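Local coordinates for cytoplasmic protein (Cryptococcus neoformans var. grubii serotype A, PDB 7LPO), which probably hydrolyses the beta-glucosidic bond of steryl glucosides, as a sterylglucosidase of glycoside hydrolase family 5, at residues Ile709-Leu720 against Ile766-Arg777. Numbering follows the deposited sequence.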
ATOM      1  N   ILE A 709      -5.349 -12.847 -23.788  1.00 19.42           N
ATOM      2  CA  ILE A 709      -6.148 -11.750 -23.271  1.00 19.05           C
ATOM      3  C   ILE A 709      -7.250 -12.342 -22.404  1.00 18.52           C
ATOM      4  O   ILE A 709      -7.881 -13.334 -22.783  1.00 20.73           O
ATOM      5  CB  ILE A 709      -6.742 -10.899 -24.418  1.00 17.85           C
ATOM      6  CG1 ILE A 709      -5.651 -10.018 -25.028  1.00 16.92           C
ATOM      7  CG2 ILE A 709      -7.908 -10.079 -23.918  1.00 17.46           C
ATOM      8  CD1 ILE A 709      -5.957  -9.550 -26.455  1.00 15.97           C
ATOM      9  N   TYR A 710      -7.473 -11.739 -21.241  1.00 17.31           N
ATOM     10  CA  TYR A 710      -8.581 -12.105 -20.369  1.00 15.60           C
ATOM     11  C   TYR A 710      -9.829 -11.337 -20.788  1.00 15.77           C
ATOM     12  O   TYR A 710      -9.797 -10.108 -20.894  1.00 16.23           O
ATOM     13  CB  TYR A 710      -8.230 -11.798 -18.910  1.00 14.84           C
ATOM     14  CG  TYR A 710      -9.396 -11.868 -17.946  1.00 14.45           C
ATOM     15  CD1 TYR A 710      -9.920 -13.088 -17.543  1.00 14.02           C
ATOM     16  CD2 TYR A 710      -9.955 -10.712 -17.421  1.00 16.01           C
ATOM     17  CE1 TYR A 710     -10.984 -13.150 -16.655  1.00 14.04           C
ATOM     18  CE2 TYR A 710     -11.012 -10.763 -16.551  1.00 14.05           C
ATOM     19  CZ  TYR A 710     -11.525 -11.984 -16.161  1.00 14.05           C
ATOM     20  OH  TYR A 710     -12.571 -12.040 -15.272  1.00 14.07           O
ATOM     21  N   LEU A 711     -10.922 -12.058 -21.023  1.00 16.23           N
ATOM     22  CA  LEU A 711     -12.207 -11.432 -21.338  1.00 16.69           C
ATOM     23  C   LEU A 711     -13.241 -11.826 -20.291  1.00 17.21           C
ATOM     24  O   LEU A 711     -13.693 -12.987 -20.273  1.00 17.64           O
ATOM     25  CB  LEU A 711     -12.680 -11.835 -22.731  1.00 19.48           C
ATOM     26  CG  LEU A 711     -11.792 -11.427 -23.909  1.00 20.69           C
ATOM     27  CD1 LEU A 711     -12.328 -12.076 -25.178  1.00 23.27           C
ATOM     28  CD2 LEU A 711     -11.711  -9.928 -24.072  1.00 19.67           C
ATOM     29  N   PRO A 712     -13.659 -10.915 -19.414  1.00 15.29           N
ATOM     30  CA  PRO A 712     -14.480 -11.329 -18.265  1.00 17.16           C
ATOM     31  C   PRO A 712     -15.923 -11.646 -18.646  1.00 16.68           C
ATOM     32  O   PRO A 712     -16.577 -10.895 -19.376  1.00 16.70           O
ATOM     33  CB  PRO A 712     -14.403 -10.124 -17.316  1.00 16.86           C
ATOM     34  CG  PRO A 712     -14.138  -8.948 -18.221  1.00 17.38           C
ATOM     35  CD  PRO A 712     -13.322  -9.483 -19.387  1.00 16.57           C
ATOM     36  N   PHE A 713     -16.417 -12.768 -18.115  1.00 17.42           N
ATOM     37  CA  PHE A 713     -17.845 -13.058 -18.155  1.00 14.13           C
ATOM     38  C   PHE A 713     -18.663 -11.888 -17.632  1.00 16.68           C
ATOM     39  O   PHE A 713     -19.798 -11.673 -18.069  1.00 14.18           O
ATOM     40  CB  PHE A 713     -18.171 -14.292 -17.299  1.00 14.13           C
ATOM     41  CG  PHE A 713     -17.686 -15.590 -17.865  1.00 14.12           C
ATOM     42  CD1 PHE A 713     -17.721 -15.837 -19.225  1.00 17.91           C
ATOM     43  CD2 PHE A 713     -17.211 -16.576 -17.024  1.00 17.80           C
ATOM     44  CE1 PHE A 713     -17.283 -17.044 -19.738  1.00 20.67           C
ATOM     45  CE2 PHE A 713     -16.767 -17.776 -17.520  1.00 20.30           C
ATOM     46  CZ  PHE A 713     -16.803 -18.013 -18.885  1.00 22.27           C
ATOM     47  N   VAL A 714     -18.116 -11.154 -16.660  1.00 17.97           N
ATOM     48  CA  VAL A 714     -18.810 -10.017 -16.062  1.00 17.04           C
ATOM     49  C   VAL A 714     -19.310  -9.052 -17.128  1.00 17.14           C
ATOM     50  O   VAL A 714     -20.383  -8.452 -16.984  1.00 18.15           O
ATOM     51  CB  VAL A 714     -17.877  -9.311 -15.057  1.00 17.63           C
ATOM     52  CG1 VAL A 714     -18.290  -7.882 -14.857  1.00 18.07           C
ATOM     53  CG2 VAL A 714     -17.846 -10.058 -13.748  1.00 18.25           C
ATOM     54  N   HIS A 715     -18.539  -8.869 -18.205  1.00 17.38           N
ATOM     55  CA  HIS A 715     -18.907  -7.946 -19.268  1.00 19.08           C
ATOM     56  C   HIS A 715     -19.336  -8.619 -20.563  1.00 22.40           C
ATOM     57  O   HIS A 715     -20.051  -7.992 -21.356  1.00 26.15           O
ATOM     58  CB  HIS A 715     -17.731  -7.016 -19.609  1.00 17.84           C
ATOM     59  CG  HIS A 715     -17.385  -6.056 -18.520  1.00 17.70           C
ATOM     60  ND1 HIS A 715     -18.136  -4.931 -18.258  1.00 17.38           N
ATOM     61  CD2 HIS A 715     -16.385  -6.064 -17.610  1.00 17.37           C
ATOM     62  CE1 HIS A 715     -17.605  -4.279 -17.239  1.00 17.77           C
ATOM     63  NE2 HIS A 715     -16.543  -4.948 -16.826  1.00 18.46           N
ATOM     64  N   TYR A 716     -18.898  -9.847 -20.818  1.00 19.14           N
ATOM     65  CA  TYR A 716     -18.993 -10.436 -22.145  1.00 17.00           C
ATOM     66  C   TYR A 716     -19.751 -11.759 -22.173  1.00 16.25           C
ATOM     67  O   TYR A 716     -19.856 -12.375 -23.239  1.00 16.47           O
ATOM     68  CB  TYR A 716     -17.584 -10.630 -22.718  1.00 16.03           C
ATOM     69  CG  TYR A 716     -16.819  -9.333 -22.938  1.00 17.28           C
ATOM     70  CD1 TYR A 716     -17.230  -8.416 -23.896  1.00 17.46           C
ATOM     71  CD2 TYR A 716     -15.693  -9.031 -22.192  1.00 17.93           C
ATOM     72  CE1 TYR A 716     -16.539  -7.234 -24.102  1.00 18.35           C
ATOM     73  CE2 TYR A 716     -14.987  -7.853 -22.399  1.00 19.37           C
ATOM     74  CZ  TYR A 716     -15.418  -6.956 -23.351  1.00 19.13           C
ATOM     75  OH  TYR A 716     -14.729  -5.785 -23.557  1.00 20.62           O
ATOM     76  N   ALA A 717     -20.290 -12.212 -21.050  1.00 17.05           N
ATOM     77  CA  ALA A 717     -21.039 -13.458 -21.054  1.00 19.23           C
ATOM     78  C   ALA A 717     -22.322 -13.314 -21.870  1.00 19.30           C
ATOM     79  O   ALA A 717     -22.893 -12.225 -21.998  1.00 18.55           O
ATOM     80  CB  ALA A 717     -21.379 -13.882 -19.625  1.00 21.35           C
ATOM     81  N   ALA A 718     -22.774 -14.434 -22.434  1.00 22.91           N
ATOM     82  CA  ALA A 718     -24.071 -14.447 -23.098  1.00 26.56           C
ATOM     83  C   ALA A 718     -25.184 -14.099 -22.118  1.00 27.19           C
ATOM     84  O   ALA A 718     -26.066 -13.290 -22.425  1.00 28.12           O
ATOM     85  CB  ALA A 718     -24.326 -15.815 -23.731  1.00 28.29           C
ATOM     86  N   SER A 719     -25.143 -14.686 -20.922  1.00 22.16           N
ATOM     87  CA  SER A 719     -26.134 -14.416 -19.892  1.00 22.30           C
ATOM     88  C   SER A 719     -25.511 -14.697 -18.534  1.00 19.98           C
ATOM     89  O   SER A 719     -24.627 -15.545 -18.413  1.00 18.19           O
ATOM     90  CB  SER A 719     -27.391 -15.268 -20.093  1.00 25.92           C
ATOM     91  OG  SER A 719     -28.183 -15.252 -18.926  1.00 29.24           O
ATOM     92  N   LEU A 720     -25.982 -13.985 -17.511  1.00 26.03           N
ATOM     93  CA  LEU A 720     -25.429 -14.106 -16.166  1.00 31.11           C
ATOM     94  C   LEU A 720     -26.455 -14.597 -15.149  1.00 38.43           C
ATOM     95  O   LEU A 720     -26.294 -14.355 -13.945  1.00 39.19           O
ATOM     96  CB  LEU A 720     -24.851 -12.765 -15.712  1.00 30.97           C
ATOM     97  CG  LEU A 720     -23.553 -12.290 -16.363  1.00 31.44           C
ATOM     98  CD1 LEU A 720     -23.131 -10.964 -15.741  1.00 30.54           C
ATOM     99  CD2 LEU A 720     -22.452 -13.308 -16.242  1.00 32.08           C
ATOM    100  N   ILE A 766      -6.611  -5.251 -31.868  1.00 22.73           N
ATOM    101  CA  ILE A 766      -7.701  -6.198 -31.683  1.00 22.61           C
ATOM    102  C   ILE A 766      -8.811  -5.468 -30.945  1.00 19.93           C
ATOM    103  O   ILE A 766      -8.547  -4.758 -29.967  1.00 17.12           O
ATOM    104  CB  ILE A 766      -7.254  -7.461 -30.914  1.00 24.98           C
ATOM    105  CG1 ILE A 766      -8.365  -8.510 -30.955  1.00 27.07           C
ATOM    106  CG2 ILE A 766      -6.872  -7.137 -29.480  1.00 26.30           C
ATOM    107  CD1 ILE A 766      -7.879  -9.923 -30.689  1.00 28.57           C
ATOM    108  N   GLU A 767     -10.044  -5.626 -31.420  1.00 22.97           N
ATOM    109  CA  GLU A 767     -11.208  -4.989 -30.824  1.00 26.25           C
ATOM    110  C   GLU A 767     -12.247  -6.045 -30.478  1.00 26.89           C
ATOM    111  O   GLU A 767     -12.472  -6.987 -31.245  1.00 28.32           O
ATOM    112  CB  GLU A 767     -11.799  -3.945 -31.765  1.00 29.56           C
ATOM    113  CG  GLU A 767     -10.786  -2.913 -32.219  1.00 34.66           C
ATOM    114  CD  GLU A 767     -11.216  -2.176 -33.470  1.00 40.82           C
ATOM    115  OE1 GLU A 767     -12.067  -1.268 -33.350  1.00 43.33           O
ATOM    116  OE2 GLU A 767     -10.703  -2.505 -34.568  1.00 42.12           O
ATOM    117  N   VAL A 768     -12.873  -5.879 -29.318  1.00 21.74           N
ATOM    118  CA  VAL A 768     -13.812  -6.849 -28.774  1.00 20.58           C
ATOM    119  C   VAL A 768     -15.024  -6.101 -28.243  1.00 21.30           C
ATOM    120  O   VAL A 768     -14.893  -5.009 -27.677  1.00 20.76           O
ATOM    121  CB  VAL A 768     -13.164  -7.686 -27.651  1.00 19.02           C
ATOM    122  CG1 VAL A 768     -14.181  -8.666 -27.044  1.00 18.86           C
ATOM    123  CG2 VAL A 768     -11.937  -8.417 -28.165  1.00 20.44           C
ATOM    124  N   GLN A 769     -16.207  -6.682 -28.430  1.00 20.36           N
ATOM    125  CA  GLN A 769     -17.394  -6.190 -27.748  1.00 20.36           C
ATOM    126  C   GLN A 769     -18.394  -7.323 -27.624  1.00 20.22           C
ATOM    127  O   GLN A 769     -18.388  -8.267 -28.419  1.00 19.73           O
ATOM    128  CB  GLN A 769     -18.039  -5.003 -28.470  1.00 22.23           C
ATOM    129  CG  GLN A 769     -18.561  -5.296 -29.858  1.00 26.08           C
ATOM    130  CD  GLN A 769     -18.995  -4.029 -30.579  1.00 32.58           C
ATOM    131  OE1 GLN A 769     -19.780  -3.237 -30.055  1.00 35.88           O
ATOM    132  NE2 GLN A 769     -18.469  -3.822 -31.777  1.00 35.79           N
ATOM    133  N   ARG A 770     -19.261  -7.214 -26.623  1.00 18.78           N
ATOM    134  CA  ARG A 770     -20.342  -8.175 -26.479  1.00 21.98           C
ATOM    135  C   ARG A 770     -21.373  -7.973 -27.583  1.00 21.71           C
ATOM    136  O   ARG A 770     -21.794  -6.845 -27.860  1.00 20.89           O
ATOM    137  CB  ARG A 770     -21.005  -8.039 -25.113  1.00 21.03           C
ATOM    138  CG  ARG A 770     -22.062  -9.110 -24.859  1.00 19.34           C
ATOM    139  CD  ARG A 770     -22.684  -8.960 -23.479  1.00 17.23           C
ATOM    140  NE  ARG A 770     -23.736  -9.949 -23.260  1.00 17.83           N
ATOM    141  CZ  ARG A 770     -25.020  -9.752 -23.556  1.00 19.70           C
ATOM    142  NH1 ARG A 770     -25.431  -8.604 -24.088  1.00 18.13           N
ATOM    143  NH2 ARG A 770     -25.899 -10.708 -23.329  1.00 21.24           N
ATOM    144  N   ASN A 771     -21.776  -9.069 -28.218  1.00 23.43           N
ATOM    145  CA  ASN A 771     -22.831  -9.009 -29.222  1.00 23.81           C
ATOM    146  C   ASN A 771     -24.126  -8.536 -28.588  1.00 25.98           C
ATOM    147  O   ASN A 771     -24.627  -9.156 -27.644  1.00 26.69           O
ATOM    148  CB  ASN A 771     -23.021 -10.381 -29.855  1.00 23.16           C
ATOM    149  CG  ASN A 771     -21.861 -10.765 -30.728  1.00 24.05           C
ATOM    150  OD1 ASN A 771     -21.325  -9.934 -31.467  1.00 25.66           O
ATOM    151  ND2 ASN A 771     -21.449 -12.023 -30.642  1.00 24.54           N
ATOM    152  N   GLY A 772     -24.669  -7.441 -29.109  1.00 31.33           N
ATOM    153  CA  GLY A 772     -25.894  -6.885 -28.584  1.00 31.51           C
ATOM    154  C   GLY A 772     -25.708  -5.935 -27.427  1.00 32.90           C
ATOM    155  O   GLY A 772     -26.687  -5.627 -26.737  1.00 35.26           O
ATOM    156  N   GLY A 773     -24.490  -5.474 -27.180  1.00 26.75           N
ATOM    157  CA  GLY A 773     -24.272  -4.466 -26.171  1.00 26.81           C
ATOM    158  C   GLY A 773     -24.077  -5.051 -24.787  1.00 26.68           C
ATOM    159  O   GLY A 773     -23.746  -6.223 -24.603  1.00 27.22           O
ATOM    160  N   ALA A 774     -24.320  -4.206 -23.795  1.00 28.89           N
ATOM    161  CA  ALA A 774     -23.948  -4.513 -22.428  1.00 29.25           C
ATOM    162  C   ALA A 774     -24.978  -5.403 -21.743  1.00 31.34           C
ATOM    163  O   ALA A 774     -26.167  -5.398 -22.070  1.00 30.94           O
ATOM    164  CB  ALA A 774     -23.774  -3.223 -21.626  1.00 28.49           C
ATOM    165  N   LEU A 775     -24.496  -6.178 -20.780  1.00 32.32           N
ATOM    166  CA  LEU A 775     -25.373  -6.945 -19.916  1.00 35.53           C
ATOM    167  C   LEU A 775     -26.097  -6.015 -18.945  1.00 44.22           C
ATOM    168  O   LEU A 775     -25.765  -4.836 -18.798  1.00 47.33           O
ATOM    169  CB  LEU A 775     -24.571  -7.979 -19.124  1.00 28.69           C
ATOM    170  CG  LEU A 775     -23.991  -9.176 -19.865  1.00 25.20           C
ATOM    171  CD1 LEU A 775     -22.900  -9.831 -19.036  1.00 24.91           C
ATOM    172  CD2 LEU A 775     -25.093 -10.177 -20.159  1.00 25.79           C
ATOM    173  N   ARG A 776     -27.090  -6.568 -18.258  1.00 76.87           N
ATOM    174  CA  ARG A 776     -27.658  -5.965 -17.060  1.00 80.44           C
ATOM    175  C   ARG A 776     -27.435  -6.953 -15.926  1.00 80.22           C
ATOM    176  O   ARG A 776     -27.884  -8.102 -16.005  1.00 82.08           O
ATOM    177  CB  ARG A 776     -29.135  -5.633 -17.252  1.00 85.13           C
ATOM    178  CG  ARG A 776     -29.343  -4.485 -18.239  1.00 92.59           C
ATOM    179  CD  ARG A 776     -29.183  -3.117 -17.568  1.00 99.32           C
ATOM    180  NE  ARG A 776     -30.307  -2.841 -16.678  1.00103.56           N
ATOM    181  CZ  ARG A 776     -31.301  -2.002 -16.955  1.00104.75           C
ATOM    182  NH1 ARG A 776     -31.319  -1.328 -18.099  1.00102.83           N
ATOM    183  NH2 ARG A 776     -32.281  -1.833 -16.079  1.00106.44           N
ATOM    184  N   ARG A 777     -26.708  -6.517 -14.900  1.00 60.07           N
ATOM    185  CA  ARG A 777     -26.245  -7.409 -13.838  1.00 59.58           C
ATOM    186  C   ARG A 777     -27.051  -7.204 -12.559  1.00 59.32           C
ATOM    187  O   ARG A 777     -27.931  -6.346 -12.503  1.00 59.66           O
ATOM    188  CB  ARG A 777     -24.750  -7.178 -13.565  1.00 58.32           C
ATOM    189  CG  ARG A 777     -23.817  -7.692 -14.672  1.00 55.19           C
ATOM    190  CD  ARG A 777     -22.479  -6.932 -14.718  1.00 50.83           C
ATOM    191  NE  ARG A 777     -22.604  -5.581 -15.273  1.00 48.91           N
ATOM    192  CZ  ARG A 777     -22.123  -5.199 -16.455  1.00 49.83           C
ATOM    193  NH1 ARG A 777     -21.477  -6.063 -17.226  1.00 52.02           N
ATOM    194  NH2 ARG A 777     -22.288  -3.948 -16.869  1.00 48.50           N
TER
HETATM  195  O   HOH W   1     -21.830  -6.036 -20.125  1.00 15.44           O
HETATM  196  O   HOH W   2     -20.484  -3.764 -19.319  1.00 20.14           O
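The end of strand 761-770 passes the end of strand 707-710 at sheet-to-sheet distance, with the CA atoms of Leu-711 and Val-768 8.9 Å apart, and the chains close in where Tyr-716 meets Arg-770. The strand ends meet through side chains. The side chains of Ile-709 and Ile-766 run past each other in opposite directions, with Ile-709 CD1 4.0 Å from Ile-766 CG2. Leu-711 and Val-768 meet tip to tip. CG1 of Val-768 also lies over one face of the Tyr-716 ring, towards its rim, and CB of His-715 lies over the opposite face, also towards the rim. The hydroxyl of Tyr-716 is bonded to the carbonyl of Thr-687, which anchors the far end of the ring.

Beyond the strand, Arg-770 makes two of the three direct hydrogen bonds across the contact. Its CG is anti to the backbone N (chi1 -175°) and the chain stays extended to NE, which brings the guanidinium to the loop after helix 713-716. NE donates to Ala-717 O at 2.7 Å, nearly straight at 171°. NH2 donates to Ala-718 O at 2.7 Å, from above that carbonyl plane. NH1 turns back to the carbonyl O of Gly-773, the last residue of the type II beta turn 770-773. All three acceptors lie in the guanidinium plane, which fixes its rotation. CD2 of Leu-775 sits over one face, towards its rim.

Leu-775 CD1 presses on CD1 of Leu-720 at 3.5 Å, tighter than usual. Arg-777 bends at chi3 and gives NH1 to Val-714 O at 2.6 Å. One water joins His-715 O, Leu-775 N and Arg-777 NH1. A second links His-715 ND1 to Arg-777 NH2.

Leu-775 and Arg-777, near the end of the modelled chain, lie against helix 713-716 and the loop after it. The contact joins the two facing sheets of a beta-sandwich, consistent with the C-terminal domain of family 5 glycosidases.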